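Local structure of FERM, ARHGEF and pleckstrin domain-containing protein 2 (Mus musculus, 6D2K) at residues G137-T142 with F167-T172; I195-A200 with L218-T223; L43-Y48 with Q94-Y99; G50-N55 with R82-F87. The protein acts as a guanine nucleotide exchange factor that activates RAC1, with roles in semaphorin signalling and actin remodelling, the present chain being its FERM domain. All coordinates share one frame; numbering follows the deposited sequence.

The four contacts sample all three lobes of the FERM domain. Interaction 4 is a strand pair in the ubiquitin-like N-terminal lobe, interaction 1 joins an interhelical turn of the central lobe to the end of helix 161-168 and what follows, and interaction 2 lies at the start of the PH-like C-terminal lobe. Interaction 3 bridges the first lobe and the helix that opens the second. Interactions 3 and 4 touch: Tyr48 O receives probable hydrogen bonds from Lys86 N at 2.8 Å and Phe87 N at 3.1 Å. Interaction 2 comes within about 5 Å of interaction 4, nearest atoms, whereas interaction 1 is remote, its centre about 36 Å from that of interaction 2.

Interaction 1: residues G137-T142 with F167-T172; sequences GDYDET and FHQRHT
Tyr139 and His168 meet as an offset edge-to-face pair, the tyrosine edge toward the imidazole face, with ring planes at 85°. Tyr139 CB lies over that same ring, 4.0 Å from its centroid. With its CG anti to the backbone N (chi1 173°), the phenol runs alongside Gln169, whose CG sits centrally over one face as a CH-pi contact, 3.3 Å from the Tyr139 ring centroid. The extended Gln169 chain carries its amide on along the phenol, tilted 24° from the ring plane.

Among the polar contacts, His168 NE2 gives a weak, bent hydrogen bond to Gly137 O at 2.8 Å, the oxygen lying near the imidazole plane. A water joins the backbones, accepting from Tyr139 N and donating to His168 O. His168 ND1 is hydrogen-bonded to Asp144, which with the weak NE2 bond limits the turning of the ring. Asp138 OD1 rests against the backbone of Thr172 and is bonded to Gly173 N and Gln133.

Within the helical central lobe of the FERM domain, the contact ties the turn between helices 121-136 and 141-150 to the C-terminal end of helix 161-168, while His171 packs against helix 121-136 by stacking on His130 and bonding Ser129.

Interaction 2: residues I195-A200 with L218-T223; sequences IRFHMA and LVFQGT
Phe197 and Phe220 carry most of this contact, their side chains crossing at about a right angle and their ring planes inclined at 51°. The centroids lie 5.0 Å apart, and the pair is neither a parallel stack nor a T-shape. Phe197 comes in by the corner of its ring: CE1 stands over one face of Phe220, displaced toward the rim, and reaches Phe220 CG at 3.6 Å. The neighbouring CZ spreads over the same end of the ring, near CG and CD1. Phe197 CG is anti to the carbonyl carbon (chi1 -76°), which swings the ring across toward Phe220 although the bond leaving its CA does not aim there. On the far flank of the Phe197 ring, CE2 lies 3.6 Å from Gly222 O, a carbonyl oxygen that takes a hydrogen bond from Asn209.

Beside the two rings a smaller aliphatic contact forms tip to tip, Ile195 CD1 meeting Leu218 CD1 at 3.6 Å. The same Ile195 methyl approaches the outer end of the other ring, 4.3 Å from Phe220 CZ, and so links the leucine with the phenylalanine pair. No hydrogen bond crosses between the segments; their backbones stand well apart, with the CA atoms of Phe197 and Phe220 separated by 8.4 Å. Met192 touches both phenylalanine side chains.

The run leading into strand 198-201 thus packs on side chains of strand 216-221, with strand 207-213 between the two strands in an antiparallel sheet, as in the PH-like fold of the FERM C-terminal lobe.

Interaction 3: residues L43-Y48 with Q94-Y99; sequences LIECDY and QLQEEY
Glu45 grips the backbone at Gln96 and Glu97, and this is the close part of the contact. Its OE1 accepts from Gln96 N at 2.9 Å on the syn side, 23° out of the carboxylate plane. OE2 takes Glu97 N at 3.1 Å from well above that plane, and is also hydrogen-bonded to the hydroxyl of Thr100. Extended beyond CG, the buried glutamate thus brings both oxygens to the start of helix 98-113, where the two amide N-H groups, with the Thr100 hydroxyl, would probably stabilise its negative charge. An alanine here would remove both acceptors and is likely to leave the amides of Gln96 and Glu97 and the hydroxyl of Thr100 without this mate.

Next to it the packing is apolar. Leu95 CD2 lies over one face of Tyr48, offset toward the rim, 3.8 Å from the ring centroid, the two side chains sliding past each other in opposite directions; Phe283 adds an edge-to-face partner to Tyr48. A looser apolar touch lies at the foot of helix 98-113, Leu43 CD1 being 4.0 Å from Tyr99 CE2.

Toward solvent the fit slackens: exposed Ile44 just grazes the acid of Glu97, its CD1 4.0 Å from Glu97 OE1.

A loop carboxylate here holds two successive amides just ahead of helix 98-113, fixing the approach to that helix and joining the ubiquitin-like lobe to the central lobe in the FERM cloverleaf.

Interaction 4: residues G50-N55 with R82-F87; sequences GLEFKN and RLAVKF
Strands 50-54 and 82-85 pair antiparallel, Gly50 with Ala84 and Glu52 with Arg82 as hydrogen-bonded pairs flanking the non-hydrogen-bonded pair Leu51 and Leu83, and the short strand axes run at 121° to each other. Of the four backbone bonds, Arg82 N to Glu52 O is the shortest at 2.8 Å.

On the face of Glu52, Arg82 and Ala84 lies a buried salt bridge. Arg82 NE meets Glu52 OE1 at 2.8 Å, on the anti side but tilted out of the carboxylate plane; NH1 adds a weak bond to the same oxygen. Both residues hold CG between backbone N and carbonyl carbon (chi1 53° and 76°), bringing the two chains together. Ala84 CB sits 3.4 Å from Glu52 OE1. Arg82 NH2 makes a second salt bridge to Glu114, and Trp60 is a cation-pi partner. A leucine in place of Arg82 would probably leave the buried Glu52 carboxylate and Glu114 without their salt-bridge partner.

On the other face Leu51 CD2 lies 3.8 Å from Leu83 CA, and both leucines pack on helix 30-41. In this mixed sheet of the ubiquitin-like lobe, strand 60-62 continues beyond 49-54, strand 8-13 beyond 79-85, and helix 98-113 covers Ala84.

Interaction 1: residues G137-T142 with F167-T172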
# COMPACT_ATOMS: atom_id res chain seq x y z
N GLY A 137 -24.12 -1.20 -7.81
CA GLY A 137 -24.76 -0.70 -9.01
C GLY A 137 -25.49 0.62 -8.86
O GLY A 137 -25.17 1.43 -8.00
N ASP A 138 -26.49 0.85 -9.73
CA ASP A 138 -27.17 2.13 -9.78
C ASP A 138 -27.76 2.54 -8.44
O ASP A 138 -28.27 1.71 -7.68
CB ASP A 138 -28.30 2.11 -10.81
CG ASP A 138 -27.81 2.06 -12.24
OD1 ASP A 138 -26.59 2.18 -12.50
OD2 ASP A 138 -28.66 1.90 -13.13
N TYR A 139 -27.69 3.84 -8.19
CA TYR A 139 -28.24 4.46 -7.01
C TYR A 139 -29.69 4.07 -6.73
O TYR A 139 -30.53 4.02 -7.64
CB TYR A 139 -28.18 5.98 -7.16
CG TYR A 139 -28.88 6.74 -6.06
CD1 TYR A 139 -30.19 7.18 -6.22
CD2 TYR A 139 -28.23 7.03 -4.87
CE1 TYR A 139 -30.83 7.90 -5.22
CE2 TYR A 139 -28.87 7.73 -3.86
CZ TYR A 139 -30.17 8.16 -4.04
OH TYR A 139 -30.81 8.87 -3.04
N ASP A 140 -29.95 3.79 -5.47
CA ASP A 140 -31.29 3.77 -4.92
C ASP A 140 -31.13 4.17 -3.47
O ASP A 140 -30.25 3.67 -2.78
CB ASP A 140 -31.92 2.40 -5.02
CG ASP A 140 -33.13 2.28 -4.15
OD1 ASP A 140 -34.14 2.95 -4.45
OD2 ASP A 140 -33.08 1.53 -3.16
N GLU A 141 -31.97 5.09 -2.99
CA GLU A 141 -31.72 5.65 -1.67
C GLU A 141 -31.67 4.58 -0.59
O GLU A 141 -30.75 4.56 0.23
CB GLU A 141 -32.73 6.73 -1.30
CG GLU A 141 -32.41 7.40 0.04
CD GLU A 141 -33.05 8.76 0.19
OE1 GLU A 141 -33.87 9.14 -0.68
OE2 GLU A 141 -32.73 9.46 1.17
N THR A 142 -32.65 3.68 -0.60
CA THR A 142 -32.73 2.63 0.40
C THR A 142 -31.55 1.65 0.30
O THR A 142 -30.95 1.29 1.30
CB THR A 142 -34.06 1.87 0.31
OG1 THR A 142 -35.14 2.75 0.64
CG2 THR A 142 -34.08 0.69 1.25
N PHE A 167 -23.53 12.22 -5.30
CA PHE A 167 -22.61 11.85 -6.37
C PHE A 167 -23.01 10.52 -7.03
O PHE A 167 -22.91 10.37 -8.25
CB PHE A 167 -21.17 11.74 -5.85
CG PHE A 167 -20.49 13.07 -5.60
CD1 PHE A 167 -20.36 14.00 -6.61
CD2 PHE A 167 -19.91 13.34 -4.37
CE1 PHE A 167 -19.73 15.21 -6.39
CE2 PHE A 167 -19.28 14.54 -4.14
CZ PHE A 167 -19.18 15.48 -5.15
N HIS A 168 -23.42 9.54 -6.22
CA HIS A 168 -23.78 8.24 -6.76
C HIS A 168 -24.90 8.34 -7.80
O HIS A 168 -24.89 7.62 -8.79
CB HIS A 168 -24.18 7.28 -5.64
CG HIS A 168 -24.33 5.86 -6.09
ND1 HIS A 168 -25.00 4.92 -5.33
CD2 HIS A 168 -23.92 5.22 -7.21
CE1 HIS A 168 -24.97 3.76 -5.96
NE2 HIS A 168 -24.34 3.92 -7.11
N GLN A 169 -25.84 9.25 -7.57
CA GLN A 169 -26.95 9.44 -8.50
C GLN A 169 -26.46 9.82 -9.90
O GLN A 169 -27.18 9.62 -10.89
CB GLN A 169 -27.91 10.52 -7.99
CG GLN A 169 -28.66 10.12 -6.75
CD GLN A 169 -29.44 11.27 -6.15
OE1 GLN A 169 -30.31 11.85 -6.81
NE2 GLN A 169 -29.15 11.61 -4.90
N ARG A 170 -25.25 10.36 -9.99
CA ARG A 170 -24.70 10.79 -11.27
C ARG A 170 -24.13 9.65 -12.10
O ARG A 170 -23.79 9.84 -13.26
CB ARG A 170 -23.58 11.82 -11.05
CG ARG A 170 -23.95 12.97 -10.14
CD ARG A 170 -22.78 13.93 -9.97
NE ARG A 170 -23.16 15.05 -9.13
CZ ARG A 170 -22.42 16.14 -8.96
NH1 ARG A 170 -21.26 16.27 -9.59
NH2 ARG A 170 -22.85 17.11 -8.17
N HIS A 171 -23.98 8.46 -11.50
CA HIS A 171 -23.24 7.39 -12.15
C HIS A 171 -24.12 6.34 -12.80
O HIS A 171 -23.65 5.24 -13.08
CB HIS A 171 -22.33 6.67 -11.15
CG HIS A 171 -21.45 7.59 -10.36
ND1 HIS A 171 -20.96 8.77 -10.87
CD2 HIS A 171 -20.95 7.47 -9.11
CE1 HIS A 171 -20.21 9.36 -9.95
NE2 HIS A 171 -20.18 8.59 -8.88
N THR A 172 -25.38 6.71 -13.04
CA THR A 172 -26.36 5.83 -13.65
C THR A 172 -25.80 5.03 -14.82
O THR A 172 -25.23 5.58 -15.76
CB THR A 172 -27.55 6.66 -14.15
OG1 THR A 172 -28.09 7.38 -13.05
CG2 THR A 172 -28.62 5.75 -14.72
O HOH W 1 -26.02 5.31 -9.99

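Interaction 2: residues I195-A200 with L218-T223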
# COMPACT_ATOMS: atom_id res chain seq x y z
N ILE A 195 1.00 6.40 -0.59
CA ILE A 195 1.95 6.88 0.43
C ILE A 195 1.80 6.13 1.76
O ILE A 195 0.69 5.93 2.25
CB ILE A 195 1.81 8.39 0.69
CG1 ILE A 195 2.14 9.18 -0.58
CG2 ILE A 195 2.72 8.83 1.85
CD1 ILE A 195 3.62 9.14 -0.96
N ARG A 196 2.93 5.70 2.33
CA ARG A 196 2.98 5.17 3.68
C ARG A 196 4.12 5.88 4.39
O ARG A 196 5.25 5.93 3.88
CB ARG A 196 3.24 3.65 3.67
CG ARG A 196 2.06 2.81 3.18
CD ARG A 196 2.07 2.64 1.65
NE ARG A 196 1.01 1.72 1.21
CZ ARG A 196 -0.25 2.09 0.99
NH1 ARG A 196 -0.65 3.34 1.16
NH2 ARG A 196 -1.13 1.17 0.60
N PHE A 197 3.82 6.48 5.54
CA PHE A 197 4.80 7.25 6.30
C PHE A 197 5.69 6.38 7.17
O PHE A 197 5.23 5.39 7.76
CB PHE A 197 4.08 8.24 7.21
CG PHE A 197 3.52 9.45 6.49
CD1 PHE A 197 3.89 9.74 5.20
CD2 PHE A 197 2.67 10.31 7.15
CE1 PHE A 197 3.40 10.87 4.56
CE2 PHE A 197 2.17 11.44 6.51
CZ PHE A 197 2.54 11.71 5.22
N HIS A 198 6.95 6.77 7.26
CA HIS A 198 7.90 6.17 8.18
C HIS A 198 8.49 7.33 8.97
O HIS A 198 9.17 8.18 8.41
CB HIS A 198 9.01 5.44 7.41
CG HIS A 198 8.50 4.40 6.46
ND1 HIS A 198 8.75 3.05 6.63
CD2 HIS A 198 7.78 4.50 5.32
CE1 HIS A 198 8.18 2.37 5.65
NE2 HIS A 198 7.59 3.23 4.84
N MET A 199 8.22 7.35 10.27
CA MET A 199 8.61 8.49 11.10
C MET A 199 10.12 8.60 11.25
O MET A 199 10.82 7.61 11.45
CB MET A 199 7.93 8.42 12.47
CG MET A 199 6.41 8.64 12.41
SD MET A 199 5.67 8.56 14.05
CE MET A 199 6.06 6.87 14.51
N ALA A 200 10.63 9.83 11.18
CA ALA A 200 12.06 10.04 11.29
C ALA A 200 12.37 11.45 11.76
O ALA A 200 11.47 12.26 11.95
CB ALA A 200 12.73 9.78 9.94
N LEU A 218 10.74 10.60 -0.57
CA LEU A 218 9.95 11.77 -0.25
C LEU A 218 10.06 12.15 1.22
O LEU A 218 10.19 11.28 2.08
CB LEU A 218 8.48 11.52 -0.61
CG LEU A 218 8.16 10.92 -1.98
CD1 LEU A 218 6.66 10.70 -2.10
CD2 LEU A 218 8.62 11.83 -3.11
N VAL A 219 10.00 13.45 1.49
CA VAL A 219 9.97 13.95 2.85
C VAL A 219 8.73 14.80 3.09
O VAL A 219 8.46 15.74 2.34
CB VAL A 219 11.23 14.80 3.19
CG1 VAL A 219 11.14 15.32 4.62
CG2 VAL A 219 12.47 13.97 3.00
N PHE A 220 7.97 14.44 4.12
CA PHE A 220 6.81 15.20 4.54
C PHE A 220 7.09 15.76 5.93
O PHE A 220 7.71 15.11 6.76
CB PHE A 220 5.57 14.30 4.62
CG PHE A 220 5.05 13.86 3.29
CD1 PHE A 220 3.87 14.40 2.79
CD2 PHE A 220 5.70 12.89 2.54
CE1 PHE A 220 3.37 14.00 1.57
CE2 PHE A 220 5.20 12.48 1.33
CZ PHE A 220 4.03 13.04 0.83
N GLN A 221 6.64 16.98 6.19
CA GLN A 221 6.62 17.49 7.54
C GLN A 221 5.17 17.47 7.94
O GLN A 221 4.33 18.11 7.30
CB GLN A 221 7.20 18.91 7.62
CG GLN A 221 7.36 19.42 9.05
CD GLN A 221 8.28 20.62 9.14
OE1 GLN A 221 8.48 21.18 10.21
NE2 GLN A 221 8.85 21.01 8.00
N GLY A 222 4.84 16.70 8.97
CA GLY A 222 3.45 16.41 9.23
C GLY A 222 2.84 15.80 7.97
O GLY A 222 3.28 14.75 7.51
N THR A 223 1.85 16.48 7.41
CA THR A 223 1.15 16.00 6.23
C THR A 223 1.59 16.77 4.98
O THR A 223 1.13 16.51 3.86
CB THR A 223 -0.39 16.08 6.46
OG1 THR A 223 -0.83 14.91 7.16
CG2 THR A 223 -1.17 16.21 5.16

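Interaction 3: residues L43-Y48 with Q94-Y99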
# COMPACT_ATOMS: atom_id res chain seq x y z
N LEU A 43 -3.79 -14.09 -10.64
CA LEU A 43 -3.27 -12.74 -10.74
C LEU A 43 -2.04 -12.66 -11.65
O LEU A 43 -0.93 -12.99 -11.24
CB LEU A 43 -2.90 -12.24 -9.33
CG LEU A 43 -2.35 -10.82 -9.20
CD1 LEU A 43 -3.33 -9.83 -9.83
CD2 LEU A 43 -2.08 -10.47 -7.74
N ILE A 44 -2.25 -12.23 -12.89
CA ILE A 44 -1.17 -12.13 -13.86
C ILE A 44 -0.15 -11.05 -13.51
O ILE A 44 1.05 -11.30 -13.52
CB ILE A 44 -1.71 -11.86 -15.29
CG1 ILE A 44 -2.58 -13.03 -15.75
CG2 ILE A 44 -0.57 -11.64 -16.26
CD1 ILE A 44 -3.11 -12.87 -17.17
N GLU A 45 -0.64 -9.85 -13.21
CA GLU A 45 0.24 -8.74 -12.91
C GLU A 45 0.58 -8.76 -11.42
O GLU A 45 0.42 -7.76 -10.71
CB GLU A 45 -0.42 -7.42 -13.32
CG GLU A 45 -0.75 -7.39 -14.82
CD GLU A 45 -1.36 -6.07 -15.28
OE1 GLU A 45 -0.64 -5.26 -15.89
OE2 GLU A 45 -2.55 -5.86 -15.03
N CYS A 46 1.08 -9.90 -10.97
CA CYS A 46 1.36 -10.12 -9.56
C CYS A 46 2.59 -9.36 -9.08
O CYS A 46 2.77 -9.20 -7.87
CB CYS A 46 1.54 -11.62 -9.29
SG CYS A 46 2.85 -12.36 -10.30
N ASP A 47 3.43 -8.87 -9.99
CA ASP A 47 4.66 -8.18 -9.57
C ASP A 47 4.39 -6.86 -8.83
O ASP A 47 5.27 -6.33 -8.15
CB ASP A 47 5.66 -7.99 -10.72
CG ASP A 47 5.06 -7.30 -11.95
OD1 ASP A 47 5.79 -6.51 -12.59
OD2 ASP A 47 3.88 -7.56 -12.28
N TYR A 48 3.16 -6.36 -8.93
CA TYR A 48 2.79 -5.14 -8.21
C TYR A 48 2.41 -5.40 -6.77
O TYR A 48 2.24 -4.46 -6.00
CB TYR A 48 1.61 -4.43 -8.88
CG TYR A 48 1.96 -3.82 -10.21
CD1 TYR A 48 2.48 -2.53 -10.29
CD2 TYR A 48 1.80 -4.53 -11.39
CE1 TYR A 48 2.82 -1.97 -11.50
CE2 TYR A 48 2.16 -3.98 -12.61
CZ TYR A 48 2.66 -2.71 -12.65
OH TYR A 48 3.01 -2.15 -13.86
N GLN A 94 -3.66 2.25 -16.65
CA GLN A 94 -2.95 1.58 -17.73
C GLN A 94 -2.43 0.17 -17.41
O GLN A 94 -1.75 -0.45 -18.22
CB GLN A 94 -1.85 2.48 -18.29
CG GLN A 94 -2.39 3.80 -18.85
CD GLN A 94 -3.48 3.59 -19.89
OE1 GLN A 94 -3.29 2.91 -20.89
NE2 GLN A 94 -4.65 4.18 -19.64
N LEU A 95 -2.76 -0.36 -16.23
CA LEU A 95 -2.52 -1.77 -15.96
C LEU A 95 -3.23 -2.62 -17.02
O LEU A 95 -4.30 -2.26 -17.52
CB LEU A 95 -3.01 -2.14 -14.56
CG LEU A 95 -2.23 -1.58 -13.37
CD1 LEU A 95 -3.10 -1.64 -12.12
CD2 LEU A 95 -0.93 -2.35 -13.16
N GLN A 96 -2.64 -3.76 -17.36
CA GLN A 96 -3.10 -4.53 -18.52
C GLN A 96 -4.43 -5.26 -18.36
O GLN A 96 -5.14 -5.48 -19.34
CB GLN A 96 -2.03 -5.54 -18.93
CG GLN A 96 -0.69 -4.92 -19.21
CD GLN A 96 -0.40 -4.85 -20.68
OE1 GLN A 96 0.42 -5.61 -21.20
NE2 GLN A 96 -1.09 -3.94 -21.38
N GLU A 97 -4.77 -5.64 -17.13
CA GLU A 97 -5.97 -6.43 -16.89
C GLU A 97 -7.00 -5.70 -16.06
O GLU A 97 -6.65 -5.02 -15.09
CB GLU A 97 -5.62 -7.73 -16.17
CG GLU A 97 -4.73 -8.65 -16.96
CD GLU A 97 -5.44 -9.25 -18.16
OE1 GLU A 97 -4.75 -9.76 -19.06
OE2 GLU A 97 -6.69 -9.19 -18.20
N GLU A 98 -8.27 -5.87 -16.43
CA GLU A 98 -9.38 -5.36 -15.65
C GLU A 98 -9.27 -5.89 -14.21
O GLU A 98 -9.54 -5.15 -13.27
CB GLU A 98 -10.72 -5.75 -16.30
CG GLU A 98 -11.95 -5.26 -15.55
CD GLU A 98 -13.25 -5.49 -16.32
OE1 GLU A 98 -13.34 -5.04 -17.48
OE2 GLU A 98 -14.19 -6.09 -15.74
N TYR A 99 -8.86 -7.14 -14.05
CA TYR A 99 -8.78 -7.71 -12.70
C TYR A 99 -7.77 -6.96 -11.83
O TYR A 99 -8.02 -6.73 -10.64
CB TYR A 99 -8.45 -9.20 -12.75
CG TYR A 99 -8.42 -9.85 -11.39
CD1 TYR A 99 -9.58 -9.97 -10.65
CD2 TYR A 99 -7.24 -10.33 -10.86
CE1 TYR A 99 -9.57 -10.55 -9.40
CE2 TYR A 99 -7.22 -10.92 -9.61
CZ TYR A 99 -8.38 -11.02 -8.89
OH TYR A 99 -8.35 -11.61 -7.66

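Interaction 4: residues G50-N55 with R82-F87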
# COMPACT_ATOMS: atom_id res chain seq x y z
N GLY A 50 2.15 -7.80 -2.91
CA GLY A 50 2.86 -8.53 -1.88
C GLY A 50 1.90 -9.01 -0.81
O GLY A 50 0.68 -8.82 -0.90
N LEU A 51 2.46 -9.66 0.21
CA LEU A 51 1.70 -10.04 1.39
C LEU A 51 2.37 -9.38 2.57
O LEU A 51 3.59 -9.36 2.66
CB LEU A 51 1.72 -11.56 1.58
CG LEU A 51 1.04 -12.40 0.50
CD1 LEU A 51 1.25 -13.88 0.82
CD2 LEU A 51 -0.43 -12.07 0.42
N GLU A 52 1.57 -8.80 3.46
CA GLU A 52 2.13 -8.09 4.59
C GLU A 52 1.52 -8.60 5.88
O GLU A 52 0.41 -9.15 5.90
CB GLU A 52 1.90 -6.58 4.46
CG GLU A 52 0.44 -6.16 4.20
CD GLU A 52 0.27 -4.65 4.06
OE1 GLU A 52 -0.89 -4.19 3.95
OE2 GLU A 52 1.28 -3.94 4.06
N PHE A 53 2.26 -8.44 6.97
CA PHE A 53 1.76 -8.80 8.29
C PHE A 53 2.13 -7.72 9.29
O PHE A 53 3.05 -6.93 9.07
CB PHE A 53 2.29 -10.17 8.73
CG PHE A 53 3.79 -10.29 8.72
CD1 PHE A 53 4.51 -10.12 9.89
CD2 PHE A 53 4.46 -10.60 7.56
CE1 PHE A 53 5.89 -10.23 9.89
CE2 PHE A 53 5.84 -10.70 7.54
CZ PHE A 53 6.55 -10.53 8.71
N LYS A 54 1.37 -7.65 10.37
CA LYS A 54 1.57 -6.61 11.37
C LYS A 54 2.43 -7.17 12.49
O LYS A 54 2.14 -8.23 13.03
CB LYS A 54 0.21 -6.15 11.91
CG LYS A 54 0.13 -4.68 12.27
CD LYS A 54 -1.30 -4.29 12.63
CE LYS A 54 -1.42 -2.80 12.90
NZ LYS A 54 -2.82 -2.41 13.26
N ASN A 55 3.52 -6.48 12.81
CA ASN A 55 4.41 -6.96 13.86
C ASN A 55 3.93 -6.52 15.24
O ASN A 55 2.93 -5.81 15.37
CB ASN A 55 5.85 -6.49 13.61
CG ASN A 55 5.98 -4.98 13.58
OD1 ASN A 55 5.13 -4.26 14.11
ND2 ASN A 55 7.04 -4.50 12.95
N ARG A 82 -1.91 -10.31 4.85
CA ARG A 82 -2.92 -9.78 3.95
C ARG A 82 -2.32 -9.37 2.62
O ARG A 82 -1.18 -8.94 2.53
CB ARG A 82 -3.69 -8.62 4.58
CG ARG A 82 -2.96 -7.30 4.64
CD ARG A 82 -3.85 -6.27 5.33
NE ARG A 82 -3.27 -4.93 5.33
CZ ARG A 82 -3.91 -3.86 5.80
NH1 ARG A 82 -3.33 -2.67 5.76
NH2 ARG A 82 -5.14 -3.99 6.29
N LEU A 83 -3.13 -9.51 1.57
CA LEU A 83 -2.77 -9.07 0.23
C LEU A 83 -2.76 -7.56 0.18
O LEU A 83 -3.67 -6.92 0.73
CB LEU A 83 -3.82 -9.58 -0.76
CG LEU A 83 -3.63 -9.14 -2.20
CD1 LEU A 83 -2.35 -9.68 -2.76
CD2 LEU A 83 -4.84 -9.63 -3.00
N ALA A 84 -1.76 -6.99 -0.49
CA ALA A 84 -1.69 -5.55 -0.65
C ALA A 84 -0.90 -5.19 -1.88
O ALA A 84 -0.01 -5.94 -2.29
CB ALA A 84 -1.03 -4.90 0.58
N VAL A 85 -1.22 -4.04 -2.47
CA VAL A 85 -0.35 -3.46 -3.49
C VAL A 85 0.97 -3.00 -2.85
O VAL A 85 0.96 -2.26 -1.87
CB VAL A 85 -1.01 -2.24 -4.14
CG1 VAL A 85 0.01 -1.52 -5.04
CG2 VAL A 85 -2.27 -2.65 -4.93
N LYS A 86 2.09 -3.44 -3.41
CA LYS A 86 3.40 -3.00 -2.96
C LYS A 86 3.88 -1.79 -3.76
O LYS A 86 4.38 -0.83 -3.19
CB LYS A 86 4.40 -4.14 -3.06
CG LYS A 86 5.79 -3.78 -2.51
CD LYS A 86 6.80 -4.88 -2.79
CE LYS A 86 7.54 -5.29 -1.53
NZ LYS A 86 8.49 -6.41 -1.79
N PHE A 87 3.72 -1.86 -5.08
CA PHE A 87 4.23 -0.82 -5.96
C PHE A 87 3.07 -0.07 -6.63
O PHE A 87 2.30 -0.65 -7.38
CB PHE A 87 5.13 -1.42 -7.05
CG PHE A 87 6.32 -2.16 -6.51
CD1 PHE A 87 7.37 -1.47 -5.91
CD2 PHE A 87 6.38 -3.54 -6.58
CE1 PHE A 87 8.47 -2.17 -5.40
CE2 PHE A 87 7.48 -4.23 -6.08
CZ PHE A 87 8.52 -3.54 -5.49